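Local coordinates for protein aminoglycoside phosphotransferase (Alicyclobacillus acidocaldarius subsp. acidocaldarius, PDB 4PDY) that probably transfers a phosphate group to a small molecule, has a protein kinase-like fold, and binds a histidine in the crystal, at residues A201-R206 / V295-R300; I209-A214 / P251-M256. One frame throughout, in Å; residues are numbered along the deposited sequence. Where two conformers were deposited one is given.

Contact 1 (A201-R206 / V295-R300)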
loop_
_atom_site.group_PDB
_atom_site.type_symbol
_atom_site.label_atom_id
_atom_site.label_comp_id
_atom_site.label_asym_id
_atom_site.label_seq_id
_atom_site.Cartn_x
_atom_site.Cartn_y
_atom_site.Cartn_z
ATOM N N ALA A 201 -15.699 1.108 -16.926
ATOM C CA ALA A 201 -16.024 2.210 -17.854
ATOM C C ALA A 201 -15.101 3.411 -17.623
ATOM O O ALA A 201 -14.627 4.055 -18.563
ATOM C CB ALA A 201 -17.490 2.627 -17.737
ATOM N N LEU A 202 -14.804 3.702 -16.353
ATOM C CA LEU A 202 -13.885 4.798 -16.051
ATOM C C LEU A 202 -12.478 4.511 -16.536
ATOM O O LEU A 202 -11.817 5.389 -17.085
ATOM C CB LEU A 202 -13.848 5.119 -14.556
ATOM C CG LEU A 202 -15.015 5.962 -14.043
ATOM C CD1 LEU A 202 -15.015 5.926 -12.527
ATOM C CD2 LEU A 202 -14.927 7.393 -14.537
ATOM N N PHE A 203 -12.021 3.277 -16.367
ATOM C CA PHE A 203 -10.706 2.892 -16.882
ATOM C C PHE A 203 -10.598 3.008 -18.411
ATOM O O PHE A 203 -9.505 3.192 -18.920
ATOM C CB PHE A 203 -10.328 1.470 -16.450
ATOM C CG PHE A 203 -9.881 1.350 -15.006
ATOM C CD1 PHE A 203 -8.744 2.011 -14.533
ATOM C CD2 PHE A 203 -10.578 0.534 -14.143
ATOM C CE1 PHE A 203 -8.334 1.872 -13.210
ATOM C CE2 PHE A 203 -10.174 0.398 -12.822
ATOM C CZ PHE A 203 -9.056 1.066 -12.365
ATOM N N GLU A 204 -11.734 2.895 -19.110
ATOM C CA GLU A 204 -11.817 3.016 -20.585
ATOM C C GLU A 204 -11.992 4.456 -21.072
ATOM O O GLU A 204 -11.934 4.707 -22.272
ATOM C CB GLU A 204 -12.948 2.119 -21.095
ATOM C CG GLU A 204 -12.654 0.647 -20.853
ATOM C CD GLU A 204 -13.734 -0.280 -21.353
ATOM O OE1 GLU A 204 -14.899 0.153 -21.470
ATOM O OE2 GLU A 204 -13.418 -1.460 -21.619
ATOM N N ASP A 205 -12.171 5.400 -20.156
ATOM C CA ASP A 205 -12.308 6.797 -20.518
ATOM C C ASP A 205 -10.968 7.378 -20.948
ATOM O O ASP A 205 -9.927 7.161 -20.316
ATOM C CB ASP A 205 -12.901 7.630 -19.365
ATOM C CG ASP A 205 -14.404 7.391 -19.161
ATOM O OD1 ASP A 205 -15.093 6.961 -20.123
ATOM O OD2 ASP A 205 -14.908 7.646 -18.032
ATOM N N ARG A 206 -11.000 8.154 -22.019
ATOM C CA ARG A 206 -9.771 8.645 -22.621
ATOM C C ARG A 206 -8.955 9.552 -21.685
ATOM O O ARG A 206 -7.721 9.537 -21.695
ATOM C CB ARG A 206 -10.114 9.318 -23.966
ATOM C CG ARG A 206 -11.036 10.526 -23.841
ATOM C CD ARG A 206 -11.971 10.685 -25.041
ATOM N NE ARG A 206 -12.311 12.082 -25.302
ATOM C CZ ARG A 206 -11.471 13.011 -25.765
ATOM N NH1 ARG A 206 -10.199 12.721 -26.029
ATOM N NH2 ARG A 206 -11.911 14.250 -25.967
ATOM N N VAL A 295 -8.383 7.795 -9.744
ATOM C CA VAL A 295 -8.608 7.372 -8.366
ATOM C C VAL A 295 -10.045 6.850 -8.214
ATOM O O VAL A 295 -10.261 5.812 -7.608
ATOM C CB VAL A 295 -8.325 8.530 -7.384
ATOM C CG1 VAL A 295 -8.829 8.181 -5.997
ATOM C CG2 VAL A 295 -6.843 8.855 -7.339
ATOM N N GLU A 296 -11.031 7.551 -8.799
ATOM C CA GLU A 296 -12.391 7.064 -8.727
ATOM C C GLU A 296 -12.559 5.683 -9.381
ATOM O O GLU A 296 -13.312 4.844 -8.880
ATOM C CB GLU A 296 -13.340 8.025 -9.432
ATOM C CG GLU A 296 -13.535 9.352 -8.722
ATOM C CD GLU A 296 -14.525 10.226 -9.464
ATOM O OE1 GLU A 296 -14.185 10.758 -10.549
ATOM O OE2 GLU A 296 -15.653 10.355 -8.958
ATOM N N ALA A 297 -11.889 5.465 -10.511
ATOM C CA ALA A 297 -11.971 4.173 -11.189
ATOM C C ALA A 297 -11.538 3.041 -10.260
ATOM O O ALA A 297 -12.181 1.979 -10.158
ATOM C CB ALA A 297 -11.098 4.162 -12.439
ATOM N N ILE A 298 -10.445 3.295 -9.546
ATOM C CA ILE A 298 -9.920 2.294 -8.643
ATOM C C ILE A 298 -10.873 2.103 -7.450
ATOM O O ILE A 298 -11.232 0.976 -7.122
ATOM C CB ILE A 298 -8.503 2.674 -8.166
ATOM C CG1 ILE A 298 -7.506 2.631 -9.318
ATOM C CG2 ILE A 298 -8.017 1.727 -7.069
ATOM C CD1 ILE A 298 -6.275 3.466 -9.091
ATOM N N LEU A 299 -11.250 3.196 -6.781
ATOM C CA LEU A 299 -12.141 3.090 -5.628
ATOM C C LEU A 299 -13.521 2.526 -5.904
ATOM O O LEU A 299 -14.101 1.846 -5.060
ATOM C CB LEU A 299 -12.364 4.426 -4.978
ATOM C CG LEU A 299 -11.196 5.066 -4.302
ATOM C CD1 LEU A 299 -11.628 6.388 -3.700
ATOM C CD2 LEU A 299 -10.668 4.124 -3.228
ATOM N N ARG A 300 -14.047 2.791 -7.103
ATOM C CA ARG A 300 -15.374 2.319 -7.429
ATOM C C ARG A 300 -15.416 0.799 -7.539
ATOM O O ARG A 300 -16.449 0.184 -7.276
ATOM C CB ARG A 300 -15.821 2.951 -8.762
ATOM C CG ARG A 300 -17.134 2.452 -9.359
ATOM C CD ARG A 300 -18.341 2.627 -8.471
ATOM N NE ARG A 300 -18.735 4.019 -8.351
ATOM C CZ ARG A 300 -19.774 4.449 -7.636
ATOM N NH1 ARG A 300 -20.059 5.743 -7.631
ATOM N NH2 ARG A 300 -20.539 3.591 -6.954
#
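Helix 189-203 meets helix 289-300 most closely where the CA of L202 lies 5.3 Å from the CA of A297, a short spacing that the small alanine side chain permits. No hydrogen bond crosses between 201-206 and 295-300; the contact is made of carbon. The methyl of A297 is its hub. CB of A297 touches CB of L202 at 3.6 Å and also sits over the middle of the F203 ring, 3.6 Å from the centroid and only 9° off the ring normal, a well-centred CH-pi contact. The small methyl lets the ring lie flat over it. With CG beside its backbone N (chi1 -76°), F203 reaches across to the partner helix, where CZ meets CG1 of I298 at 3.8 Å, near the plane of the ring. L202 uses its CD1 branch, lying over the backbone N of A297 at 3.7 Å and beside CB of E296. Around this core, F158 and F155 of helix 154-173 pack against F203, helix 252-266 receives I298 through A257, and D205 forms a salt bridge with R293, one turn before A297 on helix 289-300.

Contact 2 (I209-A214 / P251-M256)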
loop_
_atom_site.group_PDB
_atom_site.type_symbol
_atom_site.label_atom_id
_atom_site.label_comp_id
_atom_site.label_asym_id
_atom_site.label_seq_id
_atom_site.Cartn_x
_atom_site.Cartn_y
_atom_site.Cartn_z
ATOM N N ILE A 209 -6.980 7.259 -19.165
ATOM C CA ILE A 209 -5.853 6.704 -19.892
ATOM C C ILE A 209 -4.761 7.752 -20.160
ATOM O O ILE A 209 -3.567 7.471 -20.034
ATOM C CB ILE A 209 -6.354 6.079 -21.209
ATOM C CG1 ILE A 209 -7.214 4.851 -20.889
ATOM C CG2 ILE A 209 -5.182 5.724 -22.129
ATOM C CD1 ILE A 209 -8.136 4.395 -22.009
ATOM N N ALA A 210 -5.166 8.950 -20.569
ATOM C CA ALA A 210 -4.208 10.021 -20.807
ATOM C C ALA A 210 -3.410 10.360 -19.547
ATOM O O ALA A 210 -2.202 10.586 -19.618
ATOM C CB ALA A 210 -4.930 11.258 -21.338
ATOM N N TYR A 211 -4.090 10.376 -18.409
ATOM C CA TYR A 211 -3.406 10.579 -17.131
ATOM C C TYR A 211 -2.355 9.489 -16.842
ATOM O O TYR A 211 -1.199 9.791 -16.502
ATOM C CB TYR A 211 -4.422 10.671 -15.998
ATOM C CG TYR A 211 -3.761 10.506 -14.656
ATOM C CD1 TYR A 211 -3.095 11.566 -14.051
ATOM C CD2 TYR A 211 -3.762 9.274 -14.015
ATOM C CE1 TYR A 211 -2.442 11.387 -12.824
ATOM C CE2 TYR A 211 -3.112 9.102 -12.809
ATOM C CZ TYR A 211 -2.450 10.154 -12.243
ATOM O OH TYR A 211 -1.841 9.971 -11.026
ATOM N N LEU A 212 -2.754 8.234 -17.011
ATOM C CA LEU A 212 -1.883 7.115 -16.684
ATOM C C LEU A 212 -0.664 7.135 -17.593
ATOM O O LEU A 212 0.455 6.945 -17.153
ATOM C CB LEU A 212 -2.637 5.789 -16.766
ATOM C CG LEU A 212 -3.791 5.626 -15.753
ATOM C CD1 LEU A 212 -4.649 4.424 -16.088
ATOM C CD2 LEU A 212 -3.254 5.480 -14.333
ATOM N N GLU A 213 -0.890 7.401 -18.875
ATOM C CA GLU A 213 0.220 7.445 -19.820
ATOM C C GLU A 213 1.166 8.609 -19.568
ATOM O O GLU A 213 2.396 8.456 -19.691
ATOM C CB GLU A 213 -0.308 7.494 -21.244
ATOM C CG GLU A 213 -1.059 6.243 -21.657
ATOM C CD GLU A 213 -1.714 6.369 -23.032
ATOM O OE1 GLU A 213 -1.945 7.507 -23.515
ATOM O OE2 GLU A 213 -2.009 5.312 -23.627
ATOM N N ALA A 214 0.617 9.772 -19.242
ATOM C CA ALA A 214 1.443 10.936 -18.914
ATOM C C ALA A 214 2.306 10.660 -17.679
ATOM O O ALA A 214 3.484 11.013 -17.653
ATOM C CB ALA A 214 0.570 12.148 -18.676
ATOM N N PRO A 251 1.942 5.491 -11.605
ATOM C CA PRO A 251 1.134 6.689 -11.488
ATOM C C PRO A 251 0.778 6.981 -10.038
ATOM O O PRO A 251 0.430 6.073 -9.296
ATOM C CB PRO A 251 -0.110 6.352 -12.308
ATOM C CG PRO A 251 0.369 5.370 -13.326
ATOM C CD PRO A 251 1.362 4.530 -12.560
ATOM N N ARG A 252 0.815 8.261 -9.692
ATOM C CA ARG A 252 0.520 8.718 -8.349
ATOM C C ARG A 252 -0.837 8.246 -7.839
ATOM O O ARG A 252 -1.009 7.979 -6.641
ATOM C CB ARG A 252 0.647 10.236 -8.283
ATOM C CG ARG A 252 0.633 10.784 -6.880
ATOM C CD ARG A 252 1.016 12.240 -6.807
ATOM N NE ARG A 252 -0.073 13.106 -7.281
ATOM C CZ ARG A 252 -0.277 14.356 -6.877
ATOM N NH1 ARG A 252 0.534 14.920 -5.976
ATOM N NH2 ARG A 252 -1.314 15.047 -7.338
ATOM N N ALA A 253 -1.811 8.121 -8.724
ATOM C CA ALA A 253 -3.128 7.650 -8.364
ATOM C C ALA A 253 -3.125 6.301 -7.637
ATOM O O ALA A 253 -4.057 6.004 -6.872
ATOM C CB ALA A 253 -4.003 7.558 -9.624
ATOM N N LEU A 254 -2.132 5.456 -7.908
ATOM C CA LEU A 254 -2.087 4.162 -7.222
ATOM C C LEU A 254 -1.886 4.312 -5.712
ATOM O O LEU A 254 -2.659 3.757 -4.950
ATOM C CB LEU A 254 -1.019 3.266 -7.800
ATOM C CG LEU A 254 -1.271 2.727 -9.216
ATOM C CD1 LEU A 254 -0.137 1.816 -9.643
ATOM C CD2 LEU A 254 -2.602 1.996 -9.309
ATOM N N ASP A 255 -0.896 5.094 -5.301
ATOM C CA ASP A 255 -0.695 5.319 -3.878
ATOM C C ASP A 255 -1.899 6.061 -3.296
ATOM O O ASP A 255 -2.349 5.755 -2.190
ATOM C CB ASP A 255 0.593 6.113 -3.629
ATOM C CG ASP A 255 1.862 5.234 -3.449
ATOM O OD1 ASP A 255 1.798 3.978 -3.360
ATOM O OD2 ASP A 255 2.960 5.858 -3.438
HETATM N N MSE A 256 -2.426 7.042 -4.028
HETATM C CA MSE A 256 -3.549 7.811 -3.518
HETATM C C MSE A 256 -4.769 6.948 -3.288
HETATM O O MSE A 256 -5.401 7.018 -2.230
HETATM C CB MSE A 256 -3.816 8.985 -4.454
HETATM C CG MSE A 256 -4.676 10.033 -3.770
HETATM SE SE MSE A 256 -5.100 11.474 -5.016
HETATM C CE MSE A 256 -3.390 12.025 -5.817
#
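The hydroxyl of Y211 accepts a hydrogen bond from the backbone N of A253, 3.0 Å from OH, with an N-H...O angle of 141°, so the bond is noticeably bent. The ring also makes apolar contact: CE2 of Y211 lies 3.6 Å from CB of A253, and alanine suits this place because its methyl fits beside the ring. CE2 is 4.1 Å from CB of P251, whose ring also receives L212, with CD2 of the leucine 3.8 Å from CG of the proline. Y211 spans the gap because its CG is anti to the backbone N (chi1 165°), extending the ring from helix 206-218 to the start of helix 252-266. P251 precedes that helix, a place that suits proline, which has no N-H to donate; in the first turn, the N-H of A253 has no earlier helical carbonyl to bond, and the Y211 hydroxyl supplies an acceptor. Further out, the same OH is hydrogen-bonded to OE2 of E291, while OE1 of E291 forms a salt bridge with NH2 of R252. A phenylalanine in place of Y211 would lack that oxygen, and so would probably loosen the start of helix 252-266 and the hold on E291. One carboxylate thus positions both the phenol and the guanidinium, whose NH2 and NH1 also bond to the carbonyls of R285 and F281. The backbone N of R252 is held by E215 of helix 206-218.

How the contacts relate
Contacts 1 and 2 lie about 11 Å apart, centre to centre, on the same side of the chain's centre in its helical part. Their first segments come from consecutive helices, 189-203 and 206-218, and F203 O touches I209 CG1 across the turn between them, at 3.4 Å. The second segment of contact 1 lies on helix 289-300, that of contact 2 at the start of helix 252-266; these helices pack together where CG2 of V295 meets CB of A253 and the SE of M256. Both segments of contact 2 fall between those of contact 1 in sequence. Two successive helices thus pack on two later ones that touch each other, in the helical part of the kinase-like fold.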